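Local coordinates for biotin transporter BioY (Lactococcus lactis subsp. cremoris, PDB 4DVE), which binds biotin as the membrane-embedded S component and probably works with an energy-coupling factor ABC transporter complex to import it, at residues I41-P47 against S165-F169; I48-N52 against P83-G87; G101-W106 against F142-A148. All blocks are in the same frame, centred on the assembly; numbering follows the deposited sequence.

Contact 1 of 3, residues I41-P47 against S165-F169; sequences IGFIPVP and SNLVF. With BTN (biotin), chain D.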
loop_
_atom_site.group_PDB
_atom_site.type_symbol
_atom_site.label_atom_id
_atom_site.label_comp_id
_atom_site.label_asym_id
_atom_site.label_seq_id
_atom_site.Cartn_x
_atom_site.Cartn_y
_atom_site.Cartn_z
ATOM N N ILE A 41 -1.144 -10.030 -17.464
ATOM C CA ILE A 41 -0.938 -9.271 -18.673
ATOM C C ILE A 41 0.083 -10.097 -19.478
ATOM O O ILE A 41 0.616 -11.117 -19.009
ATOM C CB ILE A 41 -0.466 -7.828 -18.379
ATOM C CG1 ILE A 41 0.842 -7.832 -17.593
ATOM C CG2 ILE A 41 -1.532 -7.057 -17.601
ATOM C CD1 ILE A 41 1.417 -6.460 -17.366
ATOM N N GLY A 42 0.357 -9.701 -20.693
ATOM C CA GLY A 42 1.141 -10.601 -21.546
ATOM C C GLY A 42 2.612 -10.602 -21.173
ATOM O O GLY A 42 3.200 -11.641 -20.844
ATOM N N PHE A 43 3.154 -9.394 -21.159
ATOM C CA PHE A 43 4.563 -9.159 -21.415
ATOM C C PHE A 43 5.492 -9.241 -20.213
ATOM O O PHE A 43 6.707 -9.342 -20.401
ATOM C CB PHE A 43 4.764 -7.809 -22.112
ATOM C CG PHE A 43 3.598 -6.879 -21.997
ATOM C CD1 PHE A 43 3.559 -5.922 -21.013
ATOM C CD2 PHE A 43 2.546 -6.950 -22.907
ATOM C CE1 PHE A 43 2.485 -5.056 -20.922
ATOM C CE2 PHE A 43 1.467 -6.087 -22.816
ATOM C CZ PHE A 43 1.438 -5.141 -21.822
ATOM N N ILE A 44 4.941 -9.176 -19.000
ATOM C CA ILE A 44 5.745 -9.426 -17.799
ATOM C C ILE A 44 4.990 -10.363 -16.868
ATOM O O ILE A 44 3.775 -10.502 -16.946
ATOM C CB ILE A 44 6.191 -8.105 -17.116
ATOM C CG1 ILE A 44 4.981 -7.205 -16.810
ATOM C CG2 ILE A 44 7.216 -7.392 -18.006
ATOM C CD1 ILE A 44 5.301 -5.984 -15.962
ATOM N N PRO A 45 5.712 -11.063 -16.003
ATOM C CA PRO A 45 5.027 -12.004 -15.141
ATOM C C PRO A 45 4.517 -11.360 -13.829
ATOM O O PRO A 45 4.740 -11.915 -12.763
ATOM C CB PRO A 45 6.119 -13.049 -14.876
ATOM C CG PRO A 45 7.386 -12.248 -14.872
ATOM C CD PRO A 45 7.181 -11.171 -15.900
ATOM N N VAL A 46 3.865 -10.196 -13.930
ATOM C CA VAL A 46 3.295 -9.469 -12.792
ATOM C C VAL A 46 1.857 -9.117 -13.181
ATOM O O VAL A 46 1.636 -8.487 -14.212
ATOM C CB VAL A 46 4.097 -8.174 -12.476
ATOM C CG1 VAL A 46 3.466 -7.354 -11.347
ATOM C CG2 VAL A 46 5.535 -8.518 -12.159
ATOM N N PRO A 47 0.882 -9.532 -12.365
ATOM C CA PRO A 47 -0.517 -9.251 -12.656
ATOM C C PRO A 47 -1.019 -7.870 -12.203
ATOM O O PRO A 47 -0.447 -7.223 -11.300
ATOM C CB PRO A 47 -1.246 -10.355 -11.866
ATOM C CG PRO A 47 -0.413 -10.537 -10.656
ATOM C CD PRO A 47 1.019 -10.387 -11.161
ATOM N N SER A 165 6.899 -1.579 -19.594
ATOM C CA SER A 165 5.845 -2.566 -19.345
ATOM C C SER A 165 5.009 -2.196 -18.108
ATOM O O SER A 165 3.798 -2.465 -18.055
ATOM C CB SER A 165 6.441 -3.969 -19.155
ATOM O OG SER A 165 7.091 -4.402 -20.329
ATOM N N ASN A 166 5.651 -1.558 -17.142
ATOM C CA ASN A 166 4.960 -1.127 -15.938
ATOM C C ASN A 166 3.953 0.001 -16.130
ATOM O O ASN A 166 3.139 0.244 -15.256
ATOM C CB ASN A 166 5.957 -0.787 -14.836
ATOM C CG ASN A 166 6.320 -2.020 -14.026
ATOM O OD1 ASN A 166 7.074 -2.916 -14.485
ATOM N ND2 ASN A 166 5.719 -2.131 -12.881
ATOM N N LEU A 167 3.983 0.656 -17.287
ATOM C CA LEU A 167 2.969 1.640 -17.630
ATOM C C LEU A 167 1.566 1.030 -17.668
ATOM O O LEU A 167 0.581 1.719 -17.365
ATOM C CB LEU A 167 3.307 2.298 -18.971
ATOM C CG LEU A 167 4.544 3.221 -18.956
ATOM C CD1 LEU A 167 4.946 3.691 -20.373
ATOM C CD2 LEU A 167 4.306 4.400 -18.024
ATOM N N VAL A 168 1.481 -0.260 -17.984
ATOM C CA VAL A 168 0.233 -1.022 -17.908
ATOM C C VAL A 168 -0.474 -0.912 -16.547
ATOM O O VAL A 168 -1.696 -1.026 -16.508
ATOM C CB VAL A 168 0.427 -2.534 -18.244
ATOM C CG1 VAL A 168 0.976 -3.334 -17.048
ATOM C CG2 VAL A 168 -0.858 -3.155 -18.727
ATOM N N PHE A 169 0.291 -0.710 -15.463
ATOM C CA PHE A 169 -0.274 -0.606 -14.110
ATOM C C PHE A 169 -0.812 0.769 -13.754
ATOM O O PHE A 169 -1.574 0.884 -12.785
ATOM C CB PHE A 169 0.726 -1.051 -13.039
ATOM C CG PHE A 169 1.193 -2.460 -13.217
ATOM C CD1 PHE A 169 0.270 -3.499 -13.369
ATOM C CD2 PHE A 169 2.543 -2.747 -13.298
ATOM C CE1 PHE A 169 0.699 -4.801 -13.607
ATOM C CE2 PHE A 169 2.975 -4.040 -13.514
ATOM C CZ PHE A 169 2.054 -5.074 -13.681
HETATM C C11 BTN D . 2.111 -10.291 -5.297
HETATM O O11 BTN D . 1.005 -10.590 -4.790
HETATM O O12 BTN D . 2.939 -11.179 -5.542
HETATM C C10 BTN D . 2.480 -8.827 -5.604
HETATM C C9 BTN D . 1.913 -8.327 -6.935
HETATM C C8 BTN D . 2.377 -6.878 -7.212
HETATM C C7 BTN D . 1.585 -6.251 -8.370
HETATM C C2 BTN D . 1.987 -4.813 -8.649
HETATM S S1 BTN D . 1.510 -3.734 -7.288
HETATM C C6 BTN D . 1.674 -2.299 -8.328
HETATM C C5 BTN D . 1.238 -2.699 -9.759
HETATM N N1 BTN D . -0.170 -2.463 -9.954
HETATM C C3 BTN D . -0.864 -3.583 -10.138
HETATM O O3 BTN D . -2.078 -3.650 -10.334
HETATM N N2 BTN D . -0.009 -4.619 -10.093
HETATM C C4 BTN D . 1.362 -4.217 -9.903
#

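Contact 2 of 3, residues I48-N52 against P83-G87; sequences IILQN and PVLTG. With BTN (biotin), chain D; BNG (nonyl beta-D-glucopyranoside), chain G.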
loop_
_atom_site.group_PDB
_atom_site.type_symbol
_atom_site.label_atom_id
_atom_site.label_comp_id
_atom_site.label_asym_id
_atom_site.label_seq_id
_atom_site.Cartn_x
_atom_site.Cartn_y
_atom_site.Cartn_z
ATOM N N ILE A 48 -2.119 -7.443 -12.800
ATOM C CA ILE A 48 -2.880 -6.339 -12.243
ATOM C C ILE A 48 -3.650 -6.914 -11.035
ATOM O O ILE A 48 -4.230 -8.024 -11.107
ATOM C CB ILE A 48 -3.852 -5.764 -13.276
ATOM C CG1 ILE A 48 -3.083 -5.146 -14.476
ATOM C CG2 ILE A 48 -4.832 -4.785 -12.629
ATOM C CD1 ILE A 48 -3.967 -4.832 -15.694
ATOM N N ILE A 49 -3.643 -6.160 -9.942
ATOM C CA ILE A 49 -4.260 -6.583 -8.692
ATOM C C ILE A 49 -5.057 -5.427 -8.095
ATOM O O ILE A 49 -5.017 -4.282 -8.588
ATOM C CB ILE A 49 -3.189 -7.048 -7.653
ATOM C CG1 ILE A 49 -2.258 -5.893 -7.239
ATOM C CG2 ILE A 49 -2.333 -8.204 -8.197
ATOM C CD1 ILE A 49 -1.419 -6.194 -6.003
ATOM N N LEU A 50 -5.752 -5.719 -7.009
ATOM C CA LEU A 50 -6.408 -4.686 -6.226
ATOM C C LEU A 50 -5.708 -4.433 -4.886
ATOM O O LEU A 50 -5.876 -3.360 -4.307
ATOM C CB LEU A 50 -7.875 -5.057 -6.001
ATOM C CG LEU A 50 -8.780 -4.008 -5.349
ATOM C CD1 LEU A 50 -8.768 -2.665 -6.092
ATOM C CD2 LEU A 50 -10.211 -4.551 -5.204
ATOM N N GLN A 51 -4.906 -5.386 -4.409
ATOM C CA GLN A 51 -4.436 -5.368 -3.017
ATOM C C GLN A 51 -3.537 -4.168 -2.647
ATOM O O GLN A 51 -3.529 -3.716 -1.490
ATOM C CB GLN A 51 -3.779 -6.730 -2.709
ATOM C CG GLN A 51 -3.261 -6.927 -1.326
ATOM C CD GLN A 51 -2.923 -8.387 -1.015
ATOM O OE1 GLN A 51 -3.572 -9.024 -0.158
ATOM N NE2 GLN A 51 -1.900 -8.907 -1.667
ATOM N N ASN A 52 -2.777 -3.644 -3.621
ATOM C CA ASN A 52 -1.965 -2.477 -3.366
ATOM C C ASN A 52 -2.771 -1.235 -2.945
ATOM O O ASN A 52 -2.231 -0.340 -2.309
ATOM C CB ASN A 52 -0.987 -2.168 -4.513
ATOM C CG ASN A 52 -1.677 -1.849 -5.810
ATOM O OD1 ASN A 52 -2.659 -2.501 -6.167
ATOM N ND2 ASN A 52 -1.150 -0.852 -6.546
ATOM N N PRO A 83 -1.466 -17.808 2.989
ATOM C CA PRO A 83 -1.708 -17.442 1.592
ATOM C C PRO A 83 -2.536 -16.154 1.473
ATOM O O PRO A 83 -3.667 -16.156 0.987
ATOM C CB PRO A 83 -2.445 -18.674 1.031
ATOM C CG PRO A 83 -3.145 -19.259 2.215
ATOM C CD PRO A 83 -2.284 -18.958 3.418
ATOM N N VAL A 84 -1.952 -15.063 1.923
ATOM C CA VAL A 84 -2.657 -13.784 2.032
ATOM C C VAL A 84 -2.375 -12.822 0.873
ATOM O O VAL A 84 -2.987 -11.756 0.778
ATOM C CB VAL A 84 -2.309 -13.088 3.354
ATOM C CG1 VAL A 84 -2.786 -13.949 4.547
ATOM C CG2 VAL A 84 -0.821 -12.772 3.415
ATOM N N LEU A 85 -1.457 -13.182 -0.011
ATOM C CA LEU A 85 -1.206 -12.373 -1.207
ATOM C C LEU A 85 -2.228 -12.761 -2.252
ATOM O O LEU A 85 -2.791 -13.861 -2.200
ATOM C CB LEU A 85 0.206 -12.608 -1.760
ATOM C CG LEU A 85 1.341 -12.280 -0.776
ATOM C CD1 LEU A 85 2.697 -12.742 -1.323
ATOM C CD2 LEU A 85 1.345 -10.796 -0.430
ATOM N N THR A 86 -2.455 -11.863 -3.204
ATOM C CA THR A 86 -3.399 -12.069 -4.308
ATOM C C THR A 86 -3.406 -13.488 -4.914
ATOM O O THR A 86 -2.364 -14.044 -5.267
ATOM C CB THR A 86 -3.136 -11.029 -5.422
ATOM O OG1 THR A 86 -3.382 -9.708 -4.894
ATOM C CG2 THR A 86 -4.038 -11.317 -6.642
ATOM N N GLY A 87 -4.598 -14.079 -5.009
ATOM C CA GLY A 87 -4.750 -15.435 -5.520
ATOM C C GLY A 87 -4.364 -16.562 -4.560
ATOM O O GLY A 87 -4.176 -17.676 -4.994
HETATM C C11 BTN D . 2.111 -10.291 -5.297
HETATM O O11 BTN D . 1.005 -10.590 -4.790
HETATM O O12 BTN D . 2.939 -11.179 -5.542
HETATM C C10 BTN D . 2.480 -8.827 -5.604
HETATM C C9 BTN D . 1.913 -8.327 -6.935
HETATM C C8 BTN D . 2.377 -6.878 -7.212
HETATM C C7 BTN D . 1.585 -6.251 -8.370
HETATM C C2 BTN D . 1.987 -4.813 -8.649
HETATM S S1 BTN D . 1.510 -3.734 -7.288
HETATM C C6 BTN D . 1.674 -2.299 -8.328
HETATM C C5 BTN D . 1.238 -2.699 -9.759
HETATM N N1 BTN D . -0.170 -2.463 -9.954
HETATM C C3 BTN D . -0.864 -3.583 -10.138
HETATM O O3 BTN D . -2.078 -3.650 -10.334
HETATM N N2 BTN D . -0.009 -4.619 -10.093
HETATM C C4 BTN D . 1.362 -4.217 -9.903
HETATM C C1 BNG G . -0.650 -22.705 1.347
HETATM C C2 BNG G . -1.419 -22.896 0.046
HETATM C C3 BNG G . -0.496 -22.766 -1.159
HETATM C C4 BNG G . 0.354 -21.504 -1.062
HETATM C C5 BNG G . 1.017 -21.396 0.307
HETATM C C6 BNG G . 1.804 -20.097 0.430
HETATM C "C1'" BNG G . -0.890 -23.014 3.677
HETATM C "C2'" BNG G . -1.744 -22.524 4.839
HETATM C "C3'" BNG G . -3.219 -22.489 4.457
HETATM C "C4'" BNG G . -4.104 -22.462 5.697
HETATM C "C5'" BNG G . -5.553 -22.161 5.328
HETATM C "C6'" BNG G . -5.771 -20.664 5.147
HETATM C "C7'" BNG G . -6.899 -20.391 4.159
HETATM C "C8'" BNG G . -7.457 -21.693 3.595
HETATM C "C9'" BNG G . -7.934 -22.604 4.706
HETATM O O1 BNG G . -1.557 -22.740 2.446
HETATM O O2 BNG G . -2.032 -24.191 0.040
HETATM O O3 BNG G . -1.277 -22.725 -2.357
HETATM O O4 BNG G . 1.361 -21.528 -2.080
HETATM O O5 BNG G . 0.019 -21.446 1.323
HETATM O O6 BNG G . 2.666 -20.168 1.571
HETATM O O HOH W 1 -5.734 -8.243 -5.102
#

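Contact 3 of 3, residues G101-W106 against F142-A148; sequences GYRIAW and FVDFVGA. With BTN (biotin), chain D.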
loop_
_atom_site.group_PDB
_atom_site.type_symbol
_atom_site.label_atom_id
_atom_site.label_comp_id
_atom_site.label_asym_id
_atom_site.label_seq_id
_atom_site.Cartn_x
_atom_site.Cartn_y
_atom_site.Cartn_z
ATOM N N GLY A 101 9.873 -6.858 -5.509
ATOM C CA GLY A 101 10.178 -5.445 -5.381
ATOM C C GLY A 101 8.980 -4.604 -4.981
ATOM O O GLY A 101 9.105 -3.717 -4.128
ATOM N N TYR A 102 7.825 -4.875 -5.593
ATOM C CA TYR A 102 6.620 -4.143 -5.270
ATOM C C TYR A 102 6.277 -4.352 -3.785
ATOM O O TYR A 102 5.950 -3.407 -3.061
ATOM C CB TYR A 102 5.438 -4.590 -6.127
ATOM C CG TYR A 102 5.650 -4.483 -7.620
ATOM C CD1 TYR A 102 5.391 -3.285 -8.321
ATOM C CD2 TYR A 102 6.125 -5.589 -8.345
ATOM C CE1 TYR A 102 5.565 -3.216 -9.703
ATOM C CE2 TYR A 102 6.310 -5.523 -9.719
ATOM C CZ TYR A 102 6.046 -4.341 -10.398
ATOM O OH TYR A 102 6.264 -4.313 -11.771
ATOM N N ARG A 103 6.396 -5.595 -3.348
ATOM C CA ARG A 103 6.077 -6.007 -1.966
ATOM C C ARG A 103 6.966 -5.381 -0.899
ATOM O O ARG A 103 6.477 -4.964 0.155
ATOM C CB ARG A 103 6.103 -7.532 -1.875
ATOM C CG ARG A 103 4.819 -8.071 -2.458
ATOM C CD ARG A 103 4.973 -9.281 -3.308
ATOM N NE ARG A 103 5.411 -10.417 -2.580
ATOM C CZ ARG A 103 5.457 -11.643 -3.070
ATOM N NH1 ARG A 103 5.849 -12.624 -2.277
ATOM N NH2 ARG A 103 5.089 -11.901 -4.312
ATOM N N ILE A 104 8.253 -5.288 -1.182
ATOM C CA ILE A 104 9.182 -4.644 -0.286
ATOM C C ILE A 104 8.891 -3.152 -0.240
ATOM O O ILE A 104 8.905 -2.565 0.833
ATOM C CB ILE A 104 10.648 -4.903 -0.703
ATOM C CG1 ILE A 104 10.969 -6.393 -0.555
ATOM C CG2 ILE A 104 11.604 -4.083 0.149
ATOM C CD1 ILE A 104 12.261 -6.828 -1.241
ATOM N N ALA A 105 8.595 -2.546 -1.394
ATOM C CA ALA A 105 8.226 -1.140 -1.441
ATOM C C ALA A 105 6.963 -0.883 -0.596
ATOM O O ALA A 105 6.846 0.181 0.040
ATOM C CB ALA A 105 8.028 -0.650 -2.888
ATOM N N TRP A 106 6.041 -1.847 -0.568
ATOM C CA TRP A 106 4.802 -1.707 0.225
ATOM C C TRP A 106 5.055 -1.471 1.699
ATOM O O TRP A 106 4.334 -0.727 2.318
ATOM C CB TRP A 106 3.902 -2.908 0.100
ATOM C CG TRP A 106 3.245 -3.142 -1.223
ATOM C CD1 TRP A 106 3.225 -2.318 -2.352
ATOM C CD2 TRP A 106 2.495 -4.335 -1.601
ATOM N NE1 TRP A 106 2.521 -2.900 -3.359
ATOM C CE2 TRP A 106 2.053 -4.126 -2.970
ATOM C CE3 TRP A 106 2.135 -5.501 -0.946
ATOM C CZ2 TRP A 106 1.282 -5.066 -3.646
ATOM C CZ3 TRP A 106 1.343 -6.429 -1.624
ATOM C CH2 TRP A 106 0.945 -6.224 -2.953
ATOM N N PHE A 142 6.705 5.384 -6.569
ATOM C CA PHE A 142 7.731 4.712 -5.744
ATOM C C PHE A 142 7.592 3.184 -5.836
ATOM O O PHE A 142 8.540 2.490 -6.188
ATOM C CB PHE A 142 7.613 5.152 -4.272
ATOM C CG PHE A 142 8.465 4.356 -3.317
ATOM C CD1 PHE A 142 9.867 4.462 -3.356
ATOM C CD2 PHE A 142 7.889 3.511 -2.393
ATOM C CE1 PHE A 142 10.651 3.745 -2.464
ATOM C CE2 PHE A 142 8.662 2.782 -1.514
ATOM C CZ PHE A 142 10.041 2.895 -1.540
ATOM N N VAL A 143 6.402 2.671 -5.552
ATOM C CA VAL A 143 6.137 1.230 -5.622
ATOM C C VAL A 143 6.439 0.596 -6.994
ATOM O O VAL A 143 7.187 -0.408 -7.067
ATOM C CB VAL A 143 4.703 0.910 -5.156
ATOM C CG1 VAL A 143 4.302 -0.546 -5.460
ATOM C CG2 VAL A 143 4.554 1.266 -3.658
ATOM N N ASP A 144 5.920 1.202 -8.065
ATOM C CA ASP A 144 6.042 0.651 -9.407
ATOM C C ASP A 144 7.492 0.757 -9.934
ATOM O O ASP A 144 7.978 -0.147 -10.597
ATOM C CB ASP A 144 5.007 1.264 -10.382
ATOM C CG ASP A 144 3.534 0.967 -9.977
ATOM O OD1 ASP A 144 3.303 0.297 -8.945
ATOM O OD2 ASP A 144 2.585 1.467 -10.657
ATOM N N PHE A 145 8.196 1.807 -9.555
ATOM C CA PHE A 145 9.609 1.961 -9.874
ATOM C C PHE A 145 10.501 0.920 -9.196
ATOM O O PHE A 145 11.288 0.233 -9.871
ATOM C CB PHE A 145 10.061 3.372 -9.513
ATOM C CG PHE A 145 11.423 3.672 -9.945
ATOM C CD1 PHE A 145 11.703 3.828 -11.303
ATOM C CD2 PHE A 145 12.450 3.732 -9.032
ATOM C CE1 PHE A 145 12.992 4.090 -11.740
ATOM C CE2 PHE A 145 13.742 4.007 -9.459
ATOM C CZ PHE A 145 14.017 4.176 -10.812
ATOM N N VAL A 146 10.383 0.772 -7.877
ATOM C CA VAL A 146 11.138 -0.291 -7.190
ATOM C C VAL A 146 10.776 -1.689 -7.742
ATOM O O VAL A 146 11.653 -2.535 -7.943
ATOM C CB VAL A 146 10.967 -0.256 -5.639
ATOM C CG1 VAL A 146 11.736 -1.399 -4.967
ATOM C CG2 VAL A 146 11.450 1.102 -5.077
ATOM N N GLY A 147 9.488 -1.930 -7.937
ATOM C CA GLY A 147 8.998 -3.167 -8.525
ATOM C C GLY A 147 9.611 -3.466 -9.895
ATOM O O GLY A 147 10.028 -4.607 -10.146
ATOM N N ALA A 148 9.659 -2.442 -10.751
ATOM C CA ALA A 148 10.203 -2.535 -12.103
ATOM C C ALA A 148 11.707 -2.833 -12.098
ATOM O O ALA A 148 12.209 -3.648 -12.906
ATOM C CB ALA A 148 9.901 -1.248 -12.894
HETATM C C11 BTN D . 2.111 -10.291 -5.297
HETATM O O11 BTN D . 1.005 -10.590 -4.790
HETATM O O12 BTN D . 2.939 -11.179 -5.542
HETATM C C10 BTN D . 2.480 -8.827 -5.604
HETATM C C9 BTN D . 1.913 -8.327 -6.935
HETATM C C8 BTN D . 2.377 -6.878 -7.212
HETATM C C7 BTN D . 1.585 -6.251 -8.370
HETATM C C2 BTN D . 1.987 -4.813 -8.649
HETATM S S1 BTN D . 1.510 -3.734 -7.288
HETATM C C6 BTN D . 1.674 -2.299 -8.328
HETATM C C5 BTN D . 1.238 -2.699 -9.759
HETATM N N1 BTN D . -0.170 -2.463 -9.954
HETATM C C3 BTN D . -0.864 -3.583 -10.138
HETATM O O3 BTN D . -2.078 -3.650 -10.334
HETATM N N2 BTN D . -0.009 -4.619 -10.093
HETATM C C4 BTN D . 1.362 -4.217 -9.903
HETATM O O HOH W 2 9.354 -6.664 -8.372
#

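Contact 1 of 3, residues I41-P47 against S165-F169
Phe-169 loses the most surface here. Its ring rises to the loop 41-47, where CZ lies 3.5 Å from the backbone O of Val-46 and 3.6 Å from Val-46 CG1, and CE1 lies 3.5 Å from Pro-47 O. Ile-44 CD1 reaches CE2 of the same ring at 3.9 Å and Ile-41 CD1 reaches CZ at 4.0 Å, so the ring end is lodged among aliphatic groups and carbonyls. Biotin lies over one ring face, with Phe-169 CD1 3.4 Å from BTN C3, while BTN N2 donates a 2.9 Å hydrogen bond to Pro-47 O. Val-46, Pro-47 and Phe-169 thus both join the two segments and line the biotin pocket. Ser-165 CB meets Ile-44 CG2 at 3.7 Å, and its OG, hydrogen-bonded to the backbone O of Thr-161, lies 3.9 Å from Phe-43 CD1. The loop turns back through an inverse gamma turn centred on Pro-45, whose ring stays clear of 165-169. The contact joins the linker between helices 13-33 and 52-80 to the junction of helices 159-165 and 170-189, with helix 128-155 alongside through Leu-151 and Asp-144, and Tyr-102 of helix 100-119 touching Val-46 and Phe-169.

Contact 2 of 3, residues I48-N52 against P83-G87
Ile-48 opens the segment beside biotin, its CA 3.4 Å from the ureido oxygen BTN O3, and makes no contact with 83-87. Ile-49 donates its backbone N to BTN O3 (3.0 Å, nearly linear), fixing the ligand's head group, while its side chain points toward the other loop, CG2 to Thr-86 OG1 at 3.8 Å. Leu-50 contributes its backbone: N gives a 3.2 Å hydrogen bond to a water whose oxygen lies 2.8 Å from Thr-86 OG1; this bridge joins the two loops. Gln-51 buries the most surface of its segment: an extended side chain carries its amide group to the backbone of Val-84, Leu-85 and Thr-86, and its CA lies 6.9 Å from that of Thr-86. Asn-52 lies beside the ligand, ND2 3.6 Å from BTN C6, its amide hydrogen-bonded to Lys-176 and Asp-173. On the partner loop, Leu-85 CB comes 3.7 Å from the carboxylate oxygen BTN O11, so the contact spans biotin from ureido ring to tail. It lies buried where the loop before helix 52-80 meets the loop after it; Phe-74 of that helix packs on Gln-51, Val-84 and Leu-85, Ile-30 and Ile-31 of helix 13-33 cover Gln-51 and Val-84, and Trp-106 of helix 100-119 lies against Ile-49, Gln-51 and Asn-52.

Contact 3 of 3, residues G101-W106 against F142-A148
Two helix segments run roughly antiparallel (140°), their axes only 7.4 Å apart at closest approach. Phe-142 sets its ring edge against Ala-105, CE2 3.5 Å from the backbone O and 3.8 Å from CB. Val-143 spreads between three residues: CG2 to Ala-105 CB at 4.0 Å, CG1 to Trp-106 NE1 at 3.6 Å and CG1 to Tyr-102 CD1 at 4.1 Å. The CA-to-CB bond of Asp-144 points away from helix 101-106; its OD1 lies 3.1 Å from BTN C6. Val-146 returns to the interface, CB 4.0 Å from Ala-105 CB and CG1 3.6 Å from Gly-101 O. Gly-147 and Gly-101 permit the close approach, CA to CA 4.1 Å, since a CB on either would clash. Gly-147 CA lies over the Tyr-102 ring face, a CH-pi contact 3.4 Å from the centroid; biotin covers the opposite face. Tyr-102 is a knob in the hole formed by Val-143, Asp-144, Gly-147 and Ala-148, its hydroxyl probably hydrogen-bonded to Asn-166. Helices 100-119 and 128-155 are thereby joined, with helix 159-165 against Ala-148 through Leu-163 and helix 52-80 against Trp-106 through Ile-55 and Phe-74.

After helix 13-33 comes the linker to helix 52-80; its residues 41-47 open contact 1, and the following 48-52, reaching the start of the helix, open contact 2. Contact 2 closes first, once helix 52-80 has been traversed, completing a loop made almost wholly of that helix. Contact 3 follows in series, opening on helix 100-119 and closing on helix 128-155. Contact 1 closes last, just before helix 170-189, so its long loop encloses the other two and none cross. The three also touch in space: Ile-48 packs on Ile-41 and Phe-169, and Leu-85 on Arg-103. Each touches biotin, so together they tie linker and helices around one ligand.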